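Local coordinates for protein EvpC (Edwardsiella tarda, PDB 3EAA) that belongs to the Hcp family of type VI secretion system proteins, is itself secreted, and probably stacks as hexameric rings into a tube, at the interface of chains A and B. Residues are numbered along the deposited sequence; one frame, centred on the assembly and turned at random. Chains: chain A/B, EvpC.

The interface of chains A and B. Residues chain A 38, 47; chain B 79, 104-106, 129-131.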
ATOM      1  N   CYS A  38       5.122 -24.260  13.874  1.00 28.42           N
ATOM      2  CA  CYS A  38       4.554 -24.278  15.213  1.00 21.77           C
ATOM      3  C   CYS A  38       3.313 -23.400  15.282  1.00 21.94           C
ATOM      4  O   CYS A  38       3.394 -22.177  15.168  1.00 22.26           O
ATOM      5  CB  CYS A  38       5.584 -23.810  16.242  1.00 16.68           C
ATOM      6  SG  CYS A  38       5.169 -24.293  17.928  1.00 18.93           S
ATOM      7  N   LEU A  47       4.004 -28.998  22.255  1.00 32.73           N
ATOM      8  CA  LEU A  47       4.119 -27.837  21.386  1.00 21.73           C
ATOM      9  C   LEU A  47       3.716 -28.181  19.956  1.00 52.47           C
ATOM     10  O   LEU A  47       2.809 -27.553  19.397  1.00 37.04           O
ATOM     11  CB  LEU A  47       5.531 -27.270  21.409  1.00 20.29           C
ATOM     12  CG  LEU A  47       5.828 -26.214  22.472  1.00 17.75           C
ATOM     13  CD1 LEU A  47       7.233 -25.654  22.277  1.00 13.76           C
ATOM     14  CD2 LEU A  47       4.793 -25.106  22.435  1.00 20.59           C
TER
ATOM     15  N   ASN B  79      12.729 -26.768  22.382  1.00 28.41           N
ATOM     16  CA  ASN B  79      11.857 -26.388  23.496  1.00 22.20           C
ATOM     17  C   ASN B  79      12.573 -25.698  24.646  1.00 31.46           C
ATOM     18  O   ASN B  79      13.523 -26.245  25.212  1.00 28.10           O
ATOM     19  CB  ASN B  79      11.109 -27.599  24.048  1.00 26.19           C
ATOM     20  CG  ASN B  79      10.046 -28.102  23.103  1.00 34.50           C
ATOM     21  OD1 ASN B  79      10.155 -27.924  21.892  1.00 30.97           O
ATOM     22  ND2 ASN B  79       9.003 -28.736  23.651  1.00 32.29           N
ATOM     23  N   HIS B 104       7.109 -22.834  28.323  1.00 16.57           N
ATOM     24  CA  HIS B 104       7.057 -23.802  27.223  1.00 19.90           C
ATOM     25  C   HIS B 104       7.174 -23.118  25.854  1.00 20.08           C
ATOM     26  O   HIS B 104       6.305 -23.237  24.993  1.00 20.79           O
ATOM     27  CB  HIS B 104       5.809 -24.688  27.314  1.00 13.53           C
ATOM     28  CG  HIS B 104       5.737 -25.484  28.573  1.00 49.81           C
ATOM     29  ND1 HIS B 104       6.568 -26.573  28.820  1.00 50.92           N
ATOM     30  CD2 HIS B 104       4.965 -25.364  29.675  1.00 46.25           C
ATOM     31  CE1 HIS B 104       6.300 -27.069  30.003  1.00 32.74           C
ATOM     32  NE2 HIS B 104       5.324 -26.355  30.554  1.00 38.13           N
ATOM     33  N   VAL B 105       8.281 -22.416  25.667  1.00 11.98           N
ATOM     34  CA  VAL B 105       8.473 -21.586  24.500  1.00 11.98           C
ATOM     35  C   VAL B 105       9.237 -22.284  23.386  1.00 24.63           C
ATOM     36  O   VAL B 105      10.095 -23.126  23.640  1.00 31.19           O
ATOM     37  CB  VAL B 105       9.256 -20.317  24.860  1.00 14.79           C
ATOM     38  CG1 VAL B 105       8.880 -19.179  23.907  1.00 18.19           C
ATOM     39  CG2 VAL B 105       8.997 -19.922  26.297  1.00 13.57           C
ATOM     40  N   ALA B 106       8.927 -21.899  22.148  1.00 27.49           N
ATOM     41  CA  ALA B 106       9.670 -22.324  20.961  1.00 18.90           C
ATOM     42  C   ALA B 106       9.939 -21.137  20.034  1.00 16.04           C
ATOM     43  O   ALA B 106       9.233 -20.141  20.064  1.00 24.75           O
ATOM     44  CB  ALA B 106       8.893 -23.405  20.216  1.00 11.82           C
ATOM     45  N   ALA B 129       6.670 -18.908  19.729  1.00 18.78           N
ATOM     46  CA  ALA B 129       5.463 -19.636  20.109  1.00 19.49           C
ATOM     47  C   ALA B 129       5.581 -20.151  21.552  1.00 16.24           C
ATOM     48  O   ALA B 129       6.685 -20.397  22.035  1.00 12.83           O
ATOM     49  CB  ALA B 129       5.213 -20.769  19.145  1.00 13.20           C
ATOM     50  N   TYR B 130       4.450 -20.305  22.236  1.00 13.76           N
ATOM     51  CA  TYR B 130       4.458 -20.650  23.663  1.00 18.16           C
ATOM     52  C   TYR B 130       3.220 -21.427  24.128  1.00 20.58           C
ATOM     53  O   TYR B 130       2.347 -21.764  23.332  1.00 24.54           O
ATOM     54  CB  TYR B 130       4.649 -19.386  24.521  1.00 19.49           C
ATOM     55  CG  TYR B 130       3.681 -18.251  24.222  1.00 17.34           C
ATOM     56  CD1 TYR B 130       3.750 -17.538  23.027  1.00 16.91           C
ATOM     57  CD2 TYR B 130       2.712 -17.884  25.145  1.00 18.02           C
ATOM     58  CE1 TYR B 130       2.873 -16.508  22.764  1.00 19.23           C
ATOM     59  CE2 TYR B 130       1.833 -16.852  24.887  1.00 16.56           C
ATOM     60  CZ  TYR B 130       1.918 -16.172  23.698  1.00 21.16           C
ATOM     61  OH  TYR B 130       1.035 -15.146  23.451  1.00 21.72           O
ATOM     62  N   LYS B 131       3.156 -21.723  25.423  1.00 19.74           N
ATOM     63  CA  LYS B 131       2.004 -22.421  25.988  1.00 17.23           C
ATOM     64  C   LYS B 131       1.298 -21.569  27.031  1.00 24.69           C
ATOM     65  O   LYS B 131       0.069 -21.566  27.106  1.00 25.26           O
ATOM     66  CB  LYS B 131       2.419 -23.751  26.617  1.00 18.82           C
ATOM     67  CG  LYS B 131       2.635 -24.877  25.621  1.00 22.85           C
ATOM     68  CD  LYS B 131       1.362 -25.210  24.872  1.00 24.20           C
ATOM     69  CE  LYS B 131       1.540 -26.474  24.052  1.00 31.62           C
ATOM     70  NZ  LYS B 131       0.359 -26.762  23.202  1.00 31.47           N
TER
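A:Leu47, carried on an extended loop of chain A, lays its isobutyl group against B:Asn79, B:His104, B:Ala106 and B:Lys131 of chain B, and hides 111 Å² of its surface there. From CB the chain runs to CG, which lies 3.9 Å from the carbonyl oxygen O of B:His104, beyond that oxygen and well to one side of the carbonyl plane. At CG the side chain forks, CD1 going to B:Ala106 and B:Asn79 and CD2 to B:Lys131, with O of B:His104 near both. CD1 of A:Leu47 dips to the start of strand 105-113, where it packs at 3.5 Å against the methyl CB of B:Ala106. The same CD1 lies over the flat face of the carboxamide of B:Asn79, 3.8 Å from its CG, with OD1 and ND2 about as near. CD2 of A:Leu47 lies 3.5 Å from O of B:His104. It also meets the aliphatic stem of B:Lys131, whose CG is 3.9 Å from CD2. The lysine runs antiparallel beside the leucine; a bend at chi2 (-62°) lays CG and CE along CD2, with the amine NZ farther off. The patch joins neighbouring subunits of the six-copy assembly, consistent with the ring typical of Hcp proteins. Beside the leucine, A:Cys38 adds a smaller contact, its thiol turned anti to the backbone N (chi1 -161°). At the end of strand 123-129, the methyl CB of B:Ala129 lies 3.7 Å from SG of A:Cys38.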